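Local coordinates for protein putative protease (Parabacteroides distasonis ATCC 8503, PDB 3KD4) that is of unknown function but is probably exported and may act as a protease, at residues 399-404 against 472-477; 417-422 against 489-494; 450-455 against 481-486. All coordinates share one frame; numbering follows the deposited sequence.

Contact 1: 399-404 against 472-477; sequences AGIDSW and IELNKQ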
# COMPACT_ATOMS: atom_id res chain seq x y z
N ALA A 399 9.23 14.57 -12.08
CA ALA A 399 8.02 14.55 -11.27
C ALA A 399 6.80 14.23 -12.14
O ALA A 399 6.76 14.56 -13.32
CB ALA A 399 7.84 15.89 -10.58
N GLY A 400 5.81 13.59 -11.54
CA GLY A 400 4.55 13.34 -12.22
C GLY A 400 4.56 12.04 -13.01
O GLY A 400 5.16 11.05 -12.58
N ILE A 401 3.86 12.05 -14.15
CA ILE A 401 3.62 10.84 -14.90
C ILE A 401 4.93 10.19 -15.30
O ILE A 401 5.01 8.98 -15.39
CB ILE A 401 2.78 11.09 -16.18
CG1 ILE A 401 1.38 11.55 -15.84
CG2 ILE A 401 2.58 9.81 -16.94
CD1 ILE A 401 0.63 12.09 -17.06
N ASP A 402 5.96 11.00 -15.54
CA ASP A 402 7.26 10.46 -15.94
C ASP A 402 7.91 9.58 -14.88
O ASP A 402 8.79 8.81 -15.22
CB ASP A 402 8.22 11.55 -16.39
CG ASP A 402 7.77 12.23 -17.69
OD1 ASP A 402 7.67 11.55 -18.74
OD2 ASP A 402 7.53 13.45 -17.65
N SER A 403 7.47 9.68 -13.62
CA SER A 403 7.96 8.82 -12.57
C SER A 403 7.06 7.57 -12.34
O SER A 403 7.38 6.72 -11.51
CB SER A 403 8.09 9.62 -11.27
OG SER A 403 6.80 9.96 -10.74
N TRP A 404 5.95 7.45 -13.07
CA TRP A 404 4.98 6.38 -12.82
C TRP A 404 5.38 5.01 -13.38
O TRP A 404 4.70 4.01 -13.13
CB TRP A 404 3.61 6.75 -13.36
CG TRP A 404 2.93 7.83 -12.64
CD1 TRP A 404 3.35 8.48 -11.50
CD2 TRP A 404 1.64 8.33 -12.94
NE1 TRP A 404 2.40 9.39 -11.11
CE2 TRP A 404 1.34 9.31 -11.97
CE3 TRP A 404 0.71 8.06 -13.94
CZ2 TRP A 404 0.13 10.02 -11.98
CZ3 TRP A 404 -0.47 8.77 -13.95
CH2 TRP A 404 -0.76 9.72 -12.97
N ILE A 472 -0.43 17.68 -20.34
CA ILE A 472 -1.24 16.46 -20.20
C ILE A 472 -2.22 16.63 -19.07
O ILE A 472 -1.86 17.19 -18.04
CB ILE A 472 -0.38 15.20 -20.02
CG1 ILE A 472 -1.29 13.95 -19.87
CG2 ILE A 472 0.66 15.33 -18.85
CD1 ILE A 472 -0.54 12.63 -19.97
N GLU A 473 -3.47 16.18 -19.26
CA GLU A 473 -4.39 16.06 -18.15
C GLU A 473 -5.01 14.67 -18.20
O GLU A 473 -5.37 14.19 -19.28
CB GLU A 473 -5.47 17.13 -18.18
CG GLU A 473 -6.33 17.08 -19.42
CD GLU A 473 -7.42 18.15 -19.45
OE1 GLU A 473 -7.14 19.31 -19.04
OE2 GLU A 473 -8.53 17.83 -19.91
N LEU A 474 -5.07 14.02 -17.04
CA LEU A 474 -5.73 12.76 -16.93
C LEU A 474 -6.80 12.94 -15.85
O LEU A 474 -6.50 13.32 -14.70
CB LEU A 474 -4.73 11.64 -16.61
CG LEU A 474 -3.64 11.31 -17.63
CD1 LEU A 474 -2.70 10.19 -17.09
CD2 LEU A 474 -4.22 10.89 -19.00
N ASN A 475 -8.06 12.71 -16.23
CA ASN A 475 -9.22 13.08 -15.41
C ASN A 475 -10.04 11.91 -14.85
O ASN A 475 -11.10 12.12 -14.34
CB ASN A 475 -10.13 13.98 -16.21
CG ASN A 475 -9.42 15.20 -16.76
OD1 ASN A 475 -8.68 15.89 -16.03
ND2 ASN A 475 -9.63 15.49 -18.06
N LYS A 476 -9.55 10.70 -14.97
CA LYS A 476 -10.23 9.51 -14.42
C LYS A 476 -9.10 8.64 -13.86
O LYS A 476 -8.00 8.65 -14.37
CB LYS A 476 -11.01 8.80 -15.53
CG LYS A 476 -11.79 7.59 -15.13
CD LYS A 476 -12.68 7.13 -16.29
CE LYS A 476 -13.30 5.73 -16.14
NZ LYS A 476 -13.79 5.41 -14.75
N GLN A 477 -9.39 7.90 -12.79
CA GLN A 477 -8.41 7.09 -12.09
C GLN A 477 -8.38 5.62 -12.49
O GLN A 477 -7.33 5.00 -12.46
CB GLN A 477 -8.72 7.10 -10.61
CG GLN A 477 -8.38 8.36 -9.94
CD GLN A 477 -8.91 8.41 -8.55
OE1 GLN A 477 -8.13 8.34 -7.60
NE2 GLN A 477 -10.28 8.51 -8.41
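Ile401 and Leu474 meet through their methyl ends, with CD1 of Ile401 3.8 Å from CD1 of Leu474. The contact is apolar throughout. The torsions of Ile401 bring its methyl to Leu474. CG1 stands beside the backbone N (chi1 -65°), and the chain then runs out extended to CD1. CD1 of Ile401 also lies 3.7 Å from Ile472 CG2. Trp404 meets the same Leu474 methyl. Its CZ3 comes to 4.1 Å from Leu474 CD1, and the two side chains run alongside one another in opposite senses. Leu474 CD1 therefore touches both Ile401 and Trp404. The indole is backed by its own segment, because Ile401 CA lies 3.7 Å above one ring face, toward the rim.

Residues 472-474 end a strand of the five-stranded mixed sheet, next to strand 423-433. Helix 481-495 packs on the same two strand residues: Ile472 touches Trp494, and Leu474 touches Leu490 and Ile491. The short 3-10 turn at 401-403 belongs to the loop between strands 389-393 and 417-418, and it shares the cover of the strand end with the helix.

Each segment has hydrogen bonds of its own. Gly400 O takes two donors from one residue: Ser403 OG at 2.7 Å and Ser403 N at 2.9 Å. The hydroxyl comes in the carbonyl plane. Trp404 N bonds to Ile401 O, which fixes the backbone at the base of the indole. On the strand, Glu473 points away from the loop. Its OE2 accepts from Asn475 ND2 at 3.2 Å, met 56° out of the carboxylate plane. Two outside bonds hold the loop in place, from Ile401 N to Glu425 OE2 and from Trp494 NE1 to Asp402 OD2.

Contact 2: 417-422 against 489-494; sequences FELPSL and SLIHEW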
# COMPACT_ATOMS: atom_id res chain seq x y z
N PHE A 417 -7.14 -0.99 -14.81
CA PHE A 417 -5.95 -0.18 -14.85
C PHE A 417 -6.16 1.03 -13.94
O PHE A 417 -7.17 1.71 -14.07
CB PHE A 417 -5.75 0.26 -16.30
CG PHE A 417 -4.54 1.08 -16.52
CD1 PHE A 417 -3.30 0.56 -16.28
CD2 PHE A 417 -4.64 2.38 -16.97
CE1 PHE A 417 -2.16 1.32 -16.48
CE2 PHE A 417 -3.47 3.15 -17.20
CZ PHE A 417 -2.25 2.61 -16.93
N GLU A 418 -5.23 1.30 -13.03
CA GLU A 418 -5.40 2.39 -12.05
C GLU A 418 -4.22 3.30 -12.01
O GLU A 418 -3.09 2.84 -11.93
CB GLU A 418 -5.62 1.79 -10.63
CG GLU A 418 -6.02 2.81 -9.55
CD GLU A 418 -6.31 2.13 -8.24
OE1 GLU A 418 -7.49 1.82 -8.01
OE2 GLU A 418 -5.38 1.87 -7.45
N LEU A 419 -4.47 4.60 -12.03
CA LEU A 419 -3.43 5.61 -11.93
C LEU A 419 -3.21 5.99 -10.47
O LEU A 419 -4.15 5.94 -9.68
CB LEU A 419 -3.85 6.85 -12.69
CG LEU A 419 -4.27 6.70 -14.15
CD1 LEU A 419 -4.56 8.10 -14.68
CD2 LEU A 419 -3.17 6.02 -14.97
N PRO A 420 -1.99 6.41 -10.11
CA PRO A 420 -1.74 6.81 -8.73
C PRO A 420 -2.59 8.02 -8.31
O PRO A 420 -3.01 8.10 -7.15
CB PRO A 420 -0.25 7.18 -8.73
CG PRO A 420 0.32 6.60 -9.95
CD PRO A 420 -0.77 6.46 -10.94
N SER A 421 -2.87 8.91 -9.25
CA SER A 421 -3.69 10.11 -9.00
C SER A 421 -4.20 10.67 -10.31
O SER A 421 -3.72 10.30 -11.37
CB SER A 421 -2.87 11.21 -8.32
OG SER A 421 -1.96 11.83 -9.24
N LEU A 422 -5.15 11.58 -10.23
CA LEU A 422 -5.42 12.44 -11.38
C LEU A 422 -4.23 13.39 -11.48
O LEU A 422 -3.51 13.61 -10.48
CB LEU A 422 -6.72 13.21 -11.22
CG LEU A 422 -7.95 12.34 -10.99
CD1 LEU A 422 -9.19 13.25 -10.90
CD2 LEU A 422 -8.11 11.30 -12.07
N SER A 489 -3.10 5.54 -25.05
CA SER A 489 -2.64 6.42 -26.13
C SER A 489 -2.26 7.82 -25.59
O SER A 489 -1.29 8.38 -26.04
CB SER A 489 -3.66 6.45 -27.27
OG SER A 489 -4.81 7.19 -26.91
N LEU A 490 -2.95 8.32 -24.56
CA LEU A 490 -2.58 9.58 -23.93
C LEU A 490 -1.23 9.48 -23.27
O LEU A 490 -0.34 10.34 -23.48
CB LEU A 490 -3.64 10.03 -22.90
CG LEU A 490 -5.06 10.32 -23.41
CD1 LEU A 490 -6.05 10.67 -22.25
CD2 LEU A 490 -5.06 11.45 -24.46
N ILE A 491 -1.07 8.43 -22.46
CA ILE A 491 0.14 8.28 -21.65
C ILE A 491 1.32 8.10 -22.60
O ILE A 491 2.39 8.69 -22.42
CB ILE A 491 0.05 7.09 -20.63
CG1 ILE A 491 -1.00 7.42 -19.56
CG2 ILE A 491 1.42 6.82 -20.01
CD1 ILE A 491 -1.60 6.17 -18.83
N HIS A 492 1.11 7.29 -23.61
CA HIS A 492 2.14 7.08 -24.61
C HIS A 492 2.50 8.39 -25.39
O HIS A 492 3.65 8.64 -25.69
CB HIS A 492 1.68 5.97 -25.55
CG HIS A 492 2.57 5.75 -26.73
ND1 HIS A 492 3.82 5.18 -26.61
CD2 HIS A 492 2.38 5.99 -28.05
CE1 HIS A 492 4.38 5.12 -27.80
NE2 HIS A 492 3.52 5.58 -28.70
N GLU A 493 1.50 9.21 -25.70
CA GLU A 493 1.78 10.48 -26.39
C GLU A 493 2.70 11.33 -25.53
O GLU A 493 3.63 11.97 -26.04
CB GLU A 493 0.50 11.24 -26.73
CG GLU A 493 0.76 12.49 -27.61
CD GLU A 493 0.15 12.40 -29.00
OE1 GLU A 493 0.00 11.29 -29.52
OE2 GLU A 493 -0.20 13.46 -29.54
N TRP A 494 2.49 11.28 -24.21
CA TRP A 494 3.33 12.01 -23.28
C TRP A 494 4.76 11.47 -23.20
O TRP A 494 5.71 12.25 -23.24
CB TRP A 494 2.72 12.06 -21.88
CG TRP A 494 3.51 12.90 -20.97
CD1 TRP A 494 4.39 12.49 -20.04
CD2 TRP A 494 3.51 14.33 -20.92
NE1 TRP A 494 4.97 13.57 -19.41
CE2 TRP A 494 4.43 14.72 -19.92
CE3 TRP A 494 2.83 15.32 -21.62
CZ2 TRP A 494 4.67 16.06 -19.60
CZ3 TRP A 494 3.06 16.67 -21.30
CH2 TRP A 494 3.97 17.02 -20.30
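Phe417 and Ile491 form the closer part of this contact. CD1 of Ile491 sits at the edge of the phenyl ring, in its plane, 3.9 Å from Phe417 CE2 and 4.1 Å from Phe417 CZ. The methyl thus lies against the CE2-CZ side of the ring. The two side chains come from opposite directions. The ring gets there because CG of Phe417 is anti to the backbone N (chi1 -178°), which carries it out from the short strand 417-418 toward helix 481-495. On the helix, CG1 of Ile491 stands beside the backbone N, and the extended chain beyond it makes CD1 the touching atom.

Leu419 packs less closely. Its CD2 lies 4.2 Å from the same Ile491 CD1. One methyl of the helix therefore serves both partners. Leu419 also touches Leu474 of strand 465-474, and Tyr484, earlier in the helix, meets the Phe417 ring edge-to-face. All three residues of the contact are buried. Between Phe417 and Leu419 in the chain, Glu418 has its carboxylate held by a salt bridge with Arg349 and by hydrogen bonds from Gln478 NE2 and Lys195 N.

The solvent side lies beyond them. Pro420 on the loop and His492 on the helix are exposed, and neither meets the opposite segment. The backbones stay well separated, with Leu419 CA and Ile491 CA 10.7 Å apart. The area buried between the segments is small, 75 Å².

The contact across the segments rests on methyl and ring carbons alone. It is therefore held by burial and shape, and it lacks the directionality of a polar bond.

Contact 3: 450-455 against 481-486; sequences KPFGKV and PAEYSD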
# COMPACT_ATOMS: atom_id res chain seq x y z
N LYS A 450 -9.15 12.55 -25.76
CA LYS A 450 -9.88 11.33 -25.51
C LYS A 450 -10.90 11.63 -24.44
O LYS A 450 -10.88 12.70 -23.84
CB LYS A 450 -8.93 10.21 -25.03
CG LYS A 450 -7.96 9.70 -26.11
CD LYS A 450 -8.64 9.10 -27.33
CE LYS A 450 -7.59 8.69 -28.34
NZ LYS A 450 -8.14 8.13 -29.58
N PRO A 451 -11.80 10.68 -24.19
CA PRO A 451 -12.85 10.98 -23.21
C PRO A 451 -12.35 11.35 -21.81
O PRO A 451 -13.01 12.10 -21.13
CB PRO A 451 -13.67 9.69 -23.17
CG PRO A 451 -13.43 9.02 -24.51
CD PRO A 451 -12.04 9.38 -24.88
N PHE A 452 -11.18 10.88 -21.39
CA PHE A 452 -10.77 11.09 -20.00
C PHE A 452 -9.46 11.86 -19.90
O PHE A 452 -8.89 11.96 -18.82
CB PHE A 452 -10.76 9.74 -19.28
CG PHE A 452 -12.12 9.10 -19.21
CD1 PHE A 452 -13.18 9.75 -18.55
CD2 PHE A 452 -12.37 7.89 -19.85
CE1 PHE A 452 -14.48 9.18 -18.52
CE2 PHE A 452 -13.65 7.31 -19.83
CZ PHE A 452 -14.70 7.95 -19.15
N GLY A 453 -9.02 12.46 -21.00
CA GLY A 453 -7.85 13.34 -20.92
C GLY A 453 -7.41 13.90 -22.25
O GLY A 453 -8.09 13.72 -23.25
N LYS A 454 -6.26 14.56 -22.25
CA LYS A 454 -5.78 15.26 -23.44
C LYS A 454 -4.31 15.54 -23.27
O LYS A 454 -3.86 15.81 -22.17
CB LYS A 454 -6.58 16.57 -23.61
CG LYS A 454 -6.17 17.47 -24.77
CD LYS A 454 -7.07 18.67 -24.92
CE LYS A 454 -6.81 19.73 -23.86
NZ LYS A 454 -7.63 21.01 -24.15
N VAL A 455 -3.56 15.45 -24.36
CA VAL A 455 -2.14 15.80 -24.40
C VAL A 455 -1.96 16.80 -25.56
O VAL A 455 -2.51 16.61 -26.64
CB VAL A 455 -1.23 14.58 -24.64
CG1 VAL A 455 0.21 15.00 -24.89
CG2 VAL A 455 -1.30 13.60 -23.46
N PRO A 481 -10.67 -2.68 -19.28
CA PRO A 481 -9.95 -3.03 -20.49
C PRO A 481 -10.52 -2.36 -21.74
O PRO A 481 -9.76 -1.98 -22.62
CB PRO A 481 -10.06 -4.54 -20.54
CG PRO A 481 -10.20 -4.95 -19.08
CD PRO A 481 -11.03 -3.86 -18.48
N ALA A 482 -11.84 -2.14 -21.79
CA ALA A 482 -12.49 -1.41 -22.90
C ALA A 482 -12.04 0.05 -22.98
O ALA A 482 -12.01 0.63 -24.07
CB ALA A 482 -14.01 -1.48 -22.78
N GLU A 483 -11.67 0.64 -21.85
CA GLU A 483 -11.28 2.04 -21.78
C GLU A 483 -9.77 2.20 -21.85
O GLU A 483 -9.28 3.31 -21.99
CB GLU A 483 -11.75 2.65 -20.45
CG GLU A 483 -13.23 2.95 -20.35
CD GLU A 483 -13.72 3.20 -18.92
OE1 GLU A 483 -13.11 2.73 -17.94
OE2 GLU A 483 -14.78 3.85 -18.79
N TYR A 484 -9.04 1.10 -21.75
CA TYR A 484 -7.60 1.15 -21.56
C TYR A 484 -6.86 1.72 -22.77
O TYR A 484 -5.92 2.50 -22.61
CB TYR A 484 -7.11 -0.23 -21.21
CG TYR A 484 -5.62 -0.42 -21.18
CD1 TYR A 484 -4.84 0.09 -20.14
CD2 TYR A 484 -4.97 -1.11 -22.20
CE1 TYR A 484 -3.44 -0.09 -20.12
CE2 TYR A 484 -3.58 -1.30 -22.19
CZ TYR A 484 -2.82 -0.81 -21.14
OH TYR A 484 -1.45 -1.01 -21.12
N SER A 485 -7.29 1.38 -23.98
CA SER A 485 -6.57 1.85 -25.15
C SER A 485 -6.53 3.39 -25.25
O SER A 485 -5.48 3.97 -25.55
CB SER A 485 -7.14 1.21 -26.42
OG SER A 485 -6.73 -0.14 -26.49
N ASP A 486 -7.65 4.03 -24.95
CA ASP A 486 -7.72 5.48 -24.96
C ASP A 486 -6.79 6.14 -23.94
O ASP A 486 -6.15 7.15 -24.30
CB ASP A 486 -9.16 5.95 -24.73
CG ASP A 486 -10.06 5.70 -25.92
OD1 ASP A 486 -9.55 5.44 -27.04
OD2 ASP A 486 -11.30 5.74 -25.73
O HOH W 1 -7.38 5.58 -28.65
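Lys450 lies across Asp486 at about a right angle. Its CB is 4.2 Å from Asp486 O. The next carbon comes closer, with Lys450 CG 3.6 Å from that carbonyl oxygen. The chain bends at chi2 (-60°), and this brings CD near the carboxylate, 3.8 Å from Asp486 OD1. CE also passes near OD1. At the tip, Lys450 NZ and Asp486 OD1 form a long salt bridge of 4.0 Å. A water closes the gap: it accepts from Lys450 NZ at 2.8 Å and donates to Asp486 OD1 at 2.7 Å. A leucine in place of Lys450 would probably leave the Asp486 carboxylate without its positive mate and the water with one anchor fewer.

Pro451 CD meets the other oxygen, Asp486 OD2, at 3.8 Å. Phe452 CE2 lies 3.8 Å from Glu483 OE2, with ring and carboxylate planes 76° apart. The other oxygen of Glu483, OE1, accepts from Thr480 N.

Lys450 to Gly453 form a type I beta turn. It closes a beta hairpin between strand 446-450, at one margin of the five-stranded sheet, and strand 453-462. It packs on the first turns of helix 481-495, and Lys450 also touches Ser489 and Leu490 further along.

All three contacts lie in the C-terminal DUF3858 part of the protein, on the same side of the chain's centre. The centres of contacts 1 and 2 are about 5 Å apart, those of 2 and 3 about 8 Å, and those of 1 and 3 about 13 Å. Contacts 2 and 3 share helix 481-495. Contacts 1 and 3 reach neighbouring strands of one sheet, 465-474 and 453-462. The first segments come in the order 399-404, 417-422, 450-455. The second follow as 472-477, 481-486, 489-494, so contact 1 crosses both others along the chain, while contact 3 falls within the span of contact 2. Together they join helix 481-495 and segments 399-404 and 417-422 to one end of the sheet.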